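Local coordinates for protein MHC class I antigen (Ctenopharyngodon idella, PDB 5H5Z) that probably binds peptides in a groove above an antiparallel sheet and, paired with beta-2-microglobulin, presents them to T cells as a class I histocompatibility antigen, at residues G11-G15 and S86-H90; T207-N213 and N250-V256; E117-S121 and A131-A136. One frame throughout, in Å; residues are numbered along the deposited sequence.

Contact 1 (G11-G15 and S86-H90); sequences GVSRG and SKGVH
The end of strand 3-13 meets the loop that leads into strand 90-100. G11 to S13 are extended. R14 then takes phi 88° and psi -1°, turning the chain. G88 also has positive phi (81°), which favours glycine. S13 and H90 form an antiparallel hydrogen-bonded pair, CA to CA 5.4 Å. S13 N donates to H90 O at 2.9 Å; the return bond from H90 N to S13 O is weak at 3.4 Å. S13 is p, and its OG makes a second, weak bond to H90 O at 3.3 Å. H90 is m, with chi2 -80°. H90 NE2 donates to K87 O at 3.0 Å, and ND1 is hydrogen-bonded to D115. V12 CG1 (chi1 t) touches V89 CG2 (chi1 p) at 3.6 Å. R14 (m, t, t) runs along the loop. R14 CD lies 3.3 Å from G88 O. The guanidinium sets one face over S86 O, with R14 NH2 3.0 Å away at an angle too poor for a hydrogen bond. The pair joins two central strands of the class I groove floor. S13 and H90 face helix 55-82, where both touch M80, while V12 packs on P34 of the beta-2-microglobulin chain.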
loop_
_atom_site.group_PDB
_atom_site.type_symbol
_atom_site.label_atom_id
_atom_site.label_comp_id
_atom_site.label_asym_id
_atom_site.label_seq_id
_atom_site.Cartn_x
_atom_site.Cartn_y
_atom_site.Cartn_z
ATOM N N GLY A 11 -9.681 2.502 -13.527
ATOM C CA GLY A 11 -10.036 2.434 -14.927
ATOM C C GLY A 11 -9.041 3.219 -15.767
ATOM O O GLY A 11 -8.685 4.341 -15.433
ATOM N N VAL A 12 -8.566 2.596 -16.833
ATOM C CA VAL A 12 -7.628 3.235 -17.742
ATOM C C VAL A 12 -8.128 3.191 -19.180
ATOM O O VAL A 12 -8.532 2.152 -19.665
ATOM C CB VAL A 12 -6.257 2.554 -17.683
ATOM C CG1 VAL A 12 -5.260 3.283 -18.565
ATOM C CG2 VAL A 12 -5.768 2.492 -16.248
ATOM N N SER A 13 -8.059 4.320 -19.868
ATOM C CA SER A 13 -8.430 4.348 -21.269
ATOM C C SER A 13 -7.172 4.498 -22.108
ATOM O O SER A 13 -6.366 5.379 -21.855
ATOM C CB SER A 13 -9.378 5.510 -21.543
ATOM O OG SER A 13 -8.752 6.743 -21.245
ATOM N N ARG A 14 -7.016 3.614 -23.087
ATOM C CA ARG A 14 -5.935 3.679 -24.075
ATOM C C ARG A 14 -4.611 2.995 -23.723
ATOM O O ARG A 14 -3.694 3.000 -24.538
ATOM C CB ARG A 14 -5.661 5.134 -24.461
ATOM C CG ARG A 14 -6.818 5.817 -25.168
ATOM C CD ARG A 14 -6.327 6.880 -26.140
ATOM N NE ARG A 14 -7.287 7.139 -27.208
ATOM C CZ ARG A 14 -8.356 7.919 -27.086
ATOM N NH1 ARG A 14 -8.613 8.532 -25.939
ATOM N NH2 ARG A 14 -9.167 8.092 -28.117
ATOM N N GLY A 15 -4.509 2.404 -22.534
ATOM C CA GLY A 15 -3.312 1.681 -22.121
ATOM C C GLY A 15 -3.113 0.291 -22.714
ATOM O O GLY A 15 -4.069 -0.319 -23.180
ATOM N N SER A 86 -9.419 14.116 -26.277
ATOM C CA SER A 86 -9.823 13.003 -27.139
ATOM C C SER A 86 -8.659 12.066 -27.460
ATOM O O SER A 86 -8.832 11.059 -28.151
ATOM C CB SER A 86 -10.463 13.530 -28.430
ATOM O OG SER A 86 -9.551 14.328 -29.165
ATOM N N LYS A 87 -7.479 12.406 -26.951
ATOM C CA LYS A 87 -6.269 11.620 -27.177
ATOM C C LYS A 87 -5.567 11.306 -25.859
ATOM O O LYS A 87 -5.843 11.930 -24.834
ATOM C CB LYS A 87 -5.310 12.365 -28.114
ATOM C CG LYS A 87 -5.748 12.391 -29.570
ATOM C CD LYS A 87 -4.707 13.065 -30.449
ATOM C CE LYS A 87 -5.124 13.038 -31.911
ATOM N NZ LYS A 87 -4.108 13.680 -32.789
ATOM N N GLY A 88 -4.670 10.324 -25.895
ATOM C CA GLY A 88 -3.804 10.019 -24.761
ATOM C C GLY A 88 -4.444 9.169 -23.680
ATOM O O GLY A 88 -5.664 8.972 -23.661
ATOM N N VAL A 89 -3.605 8.669 -22.776
ATOM C CA VAL A 89 -4.054 7.821 -21.674
ATOM C C VAL A 89 -4.688 8.650 -20.553
ATOM O O VAL A 89 -4.136 9.660 -20.119
ATOM C CB VAL A 89 -2.908 6.917 -21.137
ATOM C CG1 VAL A 89 -1.684 7.737 -20.741
ATOM C CG2 VAL A 89 -3.382 6.050 -19.977
ATOM N N HIS A 90 -5.863 8.226 -20.101
ATOM C CA HIS A 90 -6.511 8.865 -18.964
ATOM C C HIS A 90 -7.010 7.817 -17.975
ATOM O O HIS A 90 -7.174 6.648 -18.333
ATOM C CB HIS A 90 -7.627 9.804 -19.428
ATOM C CG HIS A 90 -7.137 10.931 -20.284
ATOM N ND1 HIS A 90 -6.547 12.062 -19.760
ATOM C CD2 HIS A 90 -7.121 11.089 -21.630
ATOM C CE1 HIS A 90 -6.200 12.872 -20.745
ATOM N NE2 HIS A 90 -6.539 12.306 -21.890
#

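Contact 2 (T207-N213 and N250-V256); sequences TITWQKN and NRFSCVV
In the immunoglobulin C1-set domain, strands 207-212 and 252-256 run antiparallel within one sheet of the beta sandwich. Their axes approach to 4.6 Å, with 159° between directions. T209-V255 and Q211-S253 are hydrogen-bonded pairs. I208-V256, W210-C254 and K212-F252 are non-hydrogen-bonded pairs, CA to CA 4.5 to 4.6 Å. T209 N to V255 O and V255 N to T209 O are both 2.8 Å. Q211 N to S253 O is 2.9 Å, and S253 N to Q211 O is 3.0 Å.

I208, W210, K212, F252, C254 and V256 share one face. W210 (m, chi2 94°) packs its indole face against C254 (t). C254 CB makes a CH-pi contact over the six-membered ring, 4.1 Å from its centroid, and C254 SG a sulfur-aromatic one, 4.7 Å from that centroid. I208 (m, t) also packs against the sulfur, CG2 to C254 SG 3.6 Å, and its CG1 reaches V256 CG2 at 4.2 Å. C254 is disulfide-bonded to C196, so this tryptophan-disulfide packing, a hallmark of immunoglobulin domains, joins the two sheets. K212 CG lies over the face of the F252 ring (m), 3.9 Å from its centroid, a CH-pi contact. On the face of T209, Q211, S253 and V255, V255 (t) brings CB to 3.5 Å from T209 OG1. Q211 CB lies 3.7 Å from S253 OG. R264 is hydrogen-bonded to Q211 OE1 and S253 OG, and Q211 NE2 to D216.

Beyond the strands N213 lies in the left-handed helical region, phi 55°, psi 39°. N213 N donates to R251 O, and N213 OD1 accepts from R251 N, both at 2.8 Å.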
loop_
_atom_site.group_PDB
_atom_site.type_symbol
_atom_site.label_atom_id
_atom_site.label_comp_id
_atom_site.label_asym_id
_atom_site.label_seq_id
_atom_site.Cartn_x
_atom_site.Cartn_y
_atom_site.Cartn_z
ATOM N N THR A 207 7.354 2.447 17.624
ATOM C CA THR A 207 8.117 3.597 18.095
ATOM C C THR A 207 9.575 3.205 18.287
ATOM O O THR A 207 9.888 2.317 19.083
ATOM C CB THR A 207 7.523 4.191 19.392
ATOM O OG1 THR A 207 6.160 4.560 19.161
ATOM C CG2 THR A 207 8.297 5.429 19.832
ATOM N N ILE A 208 10.459 3.860 17.536
ATOM C CA ILE A 208 11.892 3.611 17.639
ATOM C C ILE A 208 12.533 4.863 18.206
ATOM O O ILE A 208 12.332 5.958 17.685
ATOM C CB ILE A 208 12.528 3.264 16.274
ATOM C CG1 ILE A 208 11.813 2.074 15.635
ATOM C CG2 ILE A 208 14.019 2.982 16.428
ATOM C CD1 ILE A 208 12.275 1.733 14.235
ATOM N N THR A 209 13.284 4.700 19.289
ATOM C CA THR A 209 13.963 5.827 19.913
ATOM C C THR A 209 15.400 5.472 20.238
ATOM O O THR A 209 15.769 4.299 20.312
ATOM C CB THR A 209 13.272 6.282 21.215
ATOM O OG1 THR A 209 13.206 5.183 22.129
ATOM C CG2 THR A 209 11.864 6.807 20.947
ATOM N N TRP A 210 16.190 6.503 20.485
ATOM C CA TRP A 210 17.571 6.340 20.893
ATOM C C TRP A 210 17.742 6.920 22.282
ATOM O O TRP A 210 17.107 7.900 22.636
ATOM C CB TRP A 210 18.506 7.048 19.920
ATOM C CG TRP A 210 18.550 6.432 18.571
ATOM C CD1 TRP A 210 17.812 6.789 17.491
ATOM C CD2 TRP A 210 19.384 5.355 18.147
ATOM N NE1 TRP A 210 18.126 6.003 16.422
ATOM C CE2 TRP A 210 19.094 5.114 16.797
ATOM C CE3 TRP A 210 20.352 4.573 18.778
ATOM C CZ2 TRP A 210 19.728 4.125 16.068
ATOM C CZ3 TRP A 210 20.982 3.597 18.052
ATOM C CH2 TRP A 210 20.670 3.379 16.710
ATOM N N GLN A 211 18.595 6.290 23.076
ATOM C CA GLN A 211 18.900 6.800 24.396
ATOM C C GLN A 211 20.407 6.941 24.576
ATOM O O GLN A 211 21.182 6.135 24.077
ATOM C CB GLN A 211 18.309 5.899 25.482
ATOM C CG GLN A 211 16.815 6.089 25.685
ATOM C CD GLN A 211 16.348 5.680 27.068
ATOM O OE1 GLN A 211 16.855 4.727 27.650
ATOM N NE2 GLN A 211 15.375 6.403 27.598
ATOM N N LYS A 212 20.805 7.997 25.268
ATOM C CA LYS A 212 22.192 8.176 25.640
ATOM C C LYS A 212 22.267 8.108 27.155
ATOM O O LYS A 212 21.666 8.913 27.849
ATOM C CB LYS A 212 22.689 9.531 25.142
ATOM C CG LYS A 212 24.155 9.815 25.415
ATOM C CD LYS A 212 24.536 11.190 24.899
ATOM C CE LYS A 212 25.924 11.600 25.361
ATOM N NZ LYS A 212 26.199 13.030 25.047
ATOM N N ASN A 213 23.009 7.140 27.669
ATOM C CA ASN A 213 23.193 7.035 29.104
ATOM C C ASN A 213 21.855 6.974 29.834
ATOM O O ASN A 213 21.693 7.571 30.891
ATOM C CB ASN A 213 24.030 8.211 29.609
ATOM C CG ASN A 213 25.386 8.280 28.938
ATOM O OD1 ASN A 213 26.009 7.256 28.682
ATOM N ND2 ASN A 213 25.845 9.492 28.645
ATOM N N ASN A 250 30.131 7.149 25.688
ATOM C CA ASN A 250 28.800 7.078 26.287
ATOM C C ASN A 250 28.123 5.729 26.070
ATOM O O ASN A 250 28.626 4.885 25.328
ATOM C CB ASN A 250 27.923 8.221 25.765
ATOM C CG ASN A 250 28.600 9.575 25.895
ATOM O OD1 ASN A 250 29.327 10.011 25.000
ATOM N ND2 ASN A 250 28.375 10.241 27.020
ATOM N N ARG A 251 26.989 5.524 26.730
ATOM C CA ARG A 251 26.231 4.291 26.582
ATOM C C ARG A 251 24.969 4.550 25.773
ATOM O O ARG A 251 23.919 4.887 26.325
ATOM C CB ARG A 251 25.896 3.690 27.948
ATOM C CG ARG A 251 27.090 3.092 28.675
ATOM C CD ARG A 251 26.705 2.549 30.042
ATOM N NE ARG A 251 25.787 1.412 29.951
ATOM C CZ ARG A 251 25.372 0.687 30.990
ATOM N NH1 ARG A 251 24.536 -0.325 30.794
ATOM N NH2 ARG A 251 25.790 0.966 32.221
ATOM N N PHE A 252 25.090 4.413 24.461
ATOM C CA PHE A 252 23.958 4.574 23.567
ATOM C C PHE A 252 23.208 3.259 23.416
ATOM O O PHE A 252 23.799 2.180 23.468
ATOM C CB PHE A 252 24.412 5.065 22.192
ATOM C CG PHE A 252 24.702 6.539 22.132
ATOM C CD1 PHE A 252 23.687 7.451 21.842
ATOM C CD2 PHE A 252 25.992 7.020 22.346
ATOM C CE1 PHE A 252 23.952 8.811 21.779
ATOM C CE2 PHE A 252 26.264 8.381 22.283
ATOM C CZ PHE A 252 25.243 9.277 22.000
ATOM N N SER A 253 21.899 3.358 23.228
ATOM C CA SER A 253 21.072 2.191 22.963
ATOM C C SER A 253 19.888 2.587 22.092
ATOM O O SER A 253 19.516 3.759 22.051
ATOM C CB SER A 253 20.579 1.576 24.278
ATOM O OG SER A 253 19.762 2.489 24.991
ATOM N N CYS A 254 19.318 1.609 21.392
ATOM C CA CYS A 254 18.065 1.797 20.671
ATOM C C CYS A 254 16.949 1.129 21.447
ATOM O O CYS A 254 17.137 0.037 21.989
ATOM C CB CYS A 254 18.126 1.184 19.271
ATOM S SG CYS A 254 16.539 1.325 18.425
ATOM N N VAL A 255 15.791 1.783 21.499
ATOM C CA VAL A 255 14.604 1.198 22.115
ATOM C C VAL A 255 13.490 1.110 21.074
ATOM O O VAL A 255 13.105 2.117 20.475
ATOM C CB VAL A 255 14.134 1.993 23.359
ATOM C CG1 VAL A 255 12.927 1.318 24.003
ATOM C CG2 VAL A 255 15.261 2.128 24.378
ATOM N N VAL A 256 12.995 -0.104 20.847
ATOM C CA VAL A 256 11.864 -0.324 19.944
ATOM C C VAL A 256 10.631 -0.717 20.752
ATOM O O VAL A 256 10.643 -1.725 21.470
ATOM C CB VAL A 256 12.165 -1.397 18.871
ATOM C CG1 VAL A 256 10.968 -1.585 17.954
ATOM C CG2 VAL A 256 13.382 -1.006 18.051
#

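Contact 3 (E117-S121 and A131-A136); sequences EDFVS and AANPQA
F119 loses the most surface here. Its chi1 is t and chi2 is 78°, so the ring swings back over the start of helix 134-145. A136 CB sits over the F119 ring face, 3.6 Å from its centroid, in a CH-pi contact. A136 CB also lies 3.1 Å from F119 O and 3.8 Å from V120 CG1, with V120 in m. F119 has phi -117° and psi -68°. It forms a classic beta bulge with V120, both residues opposite Y112. This lies in the floor of the class I groove, where edge strand 128-131 passes into the helix. V120 and A131 are a non-hydrogen-bonded antiparallel pair, CA to CA 4.7 Å. A132 is the third main partner. A132 N donates to F119 O at 2.9 Å, and A132 CB lies 3.2 Å from D118 O. N133 is the helix N-cap: N133 OD1 accepts a weak bond from A136 N at 2.9 Å. A water lies 2.9 Å from both N133 ND2 and D118 O. D118 OD1 is hydrogen-bonded to W61 of the beta-2-microglobulin chain.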
loop_
_atom_site.group_PDB
_atom_site.type_symbol
_atom_site.label_atom_id
_atom_site.label_comp_id
_atom_site.label_asym_id
_atom_site.label_seq_id
_atom_site.Cartn_x
_atom_site.Cartn_y
_atom_site.Cartn_z
ATOM N N GLU A 117 -6.997 13.215 -9.734
ATOM C CA GLU A 117 -7.449 14.405 -9.013
ATOM C C GLU A 117 -8.926 14.289 -8.632
ATOM O O GLU A 117 -9.728 13.793 -9.423
ATOM C CB GLU A 117 -7.236 15.656 -9.866
ATOM C CG GLU A 117 -5.777 16.061 -10.021
ATOM C CD GLU A 117 -5.622 17.380 -10.749
ATOM O OE1 GLU A 117 -6.183 17.527 -11.857
ATOM O OE2 GLU A 117 -4.937 18.272 -10.213
ATOM N N ASP A 118 -9.281 14.769 -7.437
ATOM C CA ASP A 118 -10.675 14.738 -6.953
ATOM C C ASP A 118 -11.660 15.151 -8.039
ATOM O O ASP A 118 -11.444 16.151 -8.737
ATOM C CB ASP A 118 -10.864 15.663 -5.747
ATOM C CG ASP A 118 -10.216 15.132 -4.480
ATOM O OD1 ASP A 118 -9.730 13.982 -4.468
ATOM O OD2 ASP A 118 -10.204 15.876 -3.480
ATOM N N PHE A 119 -12.731 14.375 -8.182
ATOM C CA PHE A 119 -13.803 14.696 -9.125
ATOM C C PHE A 119 -15.108 14.933 -8.352
ATOM O O PHE A 119 -15.596 16.062 -8.298
ATOM C CB PHE A 119 -13.944 13.591 -10.181
ATOM C CG PHE A 119 -14.891 13.927 -11.307
ATOM C CD1 PHE A 119 -14.501 14.780 -12.335
ATOM C CD2 PHE A 119 -16.173 13.376 -11.346
ATOM C CE1 PHE A 119 -15.371 15.085 -13.377
ATOM C CE2 PHE A 119 -17.046 13.672 -12.388
ATOM C CZ PHE A 119 -16.644 14.526 -13.405
ATOM N N VAL A 120 -15.659 13.880 -7.741
ATOM C CA VAL A 120 -16.801 14.018 -6.825
ATOM C C VAL A 120 -16.589 13.173 -5.560
ATOM O O VAL A 120 -16.001 12.090 -5.615
ATOM C CB VAL A 120 -18.170 13.638 -7.465
ATOM C CG1 VAL A 120 -18.603 14.654 -8.512
ATOM C CG2 VAL A 120 -18.145 12.230 -8.052
ATOM N N SER A 121 -17.070 13.684 -4.428
ATOM C CA SER A 121 -16.935 13.011 -3.136
ATOM C C SER A 121 -18.279 13.031 -2.429
ATOM O O SER A 121 -18.984 14.047 -2.448
ATOM C CB SER A 121 -15.895 13.716 -2.256
ATOM O OG SER A 121 -14.682 13.923 -2.950
ATOM N N ALA A 131 -18.526 18.496 -5.776
ATOM C CA ALA A 131 -17.862 18.566 -7.071
ATOM C C ALA A 131 -16.585 19.394 -6.949
ATOM O O ALA A 131 -16.626 20.543 -6.508
ATOM C CB ALA A 131 -18.797 19.177 -8.108
ATOM N N ALA A 132 -15.455 18.805 -7.334
ATOM C CA ALA A 132 -14.148 19.466 -7.203
ATOM C C ALA A 132 -13.887 20.529 -8.272
ATOM O O ALA A 132 -13.074 21.438 -8.072
ATOM C CB ALA A 132 -13.030 18.437 -7.197
ATOM N N ASN A 133 -14.565 20.403 -9.410
ATOM C CA ASN A 133 -14.383 21.318 -10.534
ATOM C C ASN A 133 -15.691 21.488 -11.314
ATOM O O ASN A 133 -16.636 20.726 -11.097
ATOM C CB ASN A 133 -13.252 20.819 -11.444
ATOM C CG ASN A 133 -13.396 19.354 -11.812
ATOM O OD1 ASN A 133 -14.405 18.936 -12.378
ATOM N ND2 ASN A 133 -12.376 18.566 -11.500
ATOM N N PRO A 134 -15.759 22.491 -12.216
ATOM C CA PRO A 134 -16.969 22.681 -13.026
ATOM C C PRO A 134 -17.384 21.435 -13.815
ATOM O O PRO A 134 -18.579 21.176 -13.960
ATOM C CB PRO A 134 -16.571 23.805 -13.986
ATOM C CG PRO A 134 -15.558 24.587 -13.232
ATOM C CD PRO A 134 -14.770 23.564 -12.467
ATOM N N GLN A 135 -16.403 20.675 -14.304
ATOM C CA GLN A 135 -16.658 19.447 -15.065
ATOM C C GLN A 135 -17.432 18.422 -14.244
ATOM O O GLN A 135 -18.214 17.645 -14.792
ATOM C CB GLN A 135 -15.347 18.820 -15.557
ATOM C CG GLN A 135 -14.614 19.609 -16.633
ATOM C CD GLN A 135 -13.719 20.707 -16.075
ATOM O OE1 GLN A 135 -13.691 20.969 -14.869
ATOM N NE2 GLN A 135 -12.978 21.358 -16.964
ATOM N N ALA A 136 -17.215 18.423 -12.931
ATOM C CA ALA A 136 -17.893 17.482 -12.040
ATOM C C ALA A 136 -19.315 17.897 -11.665
ATOM O O ALA A 136 -20.105 17.065 -11.214
ATOM C CB ALA A 136 -17.060 17.241 -10.789
HETATM O O HOH W 1 -11.380 15.868 -11.666
#

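How the contacts relate
Contacts 1 and 3 reach the same eight-stranded sheet, the floor of the peptide groove, which helix 55-82 lines on one side. Their centres are about 19 Å apart, their nearest atoms about 10 Å. Contact 1 involves two central strands; contact 3 lies toward the edge formed by strand 128-131. Helix 55-82 touches both: M80 meets contact 1, and V79 and R82 meet contact 3. W92 also links them, through a backbone bond to G11 and an edge-to-face ring contact with F119. Both touch beta-2-microglobulin. Contact 2 lies far off in the immunoglobulin domain, centre to centre about 51 Å from contact 1 and about 48 Å from contact 3, nearest atoms about 35 Å and 30 Å.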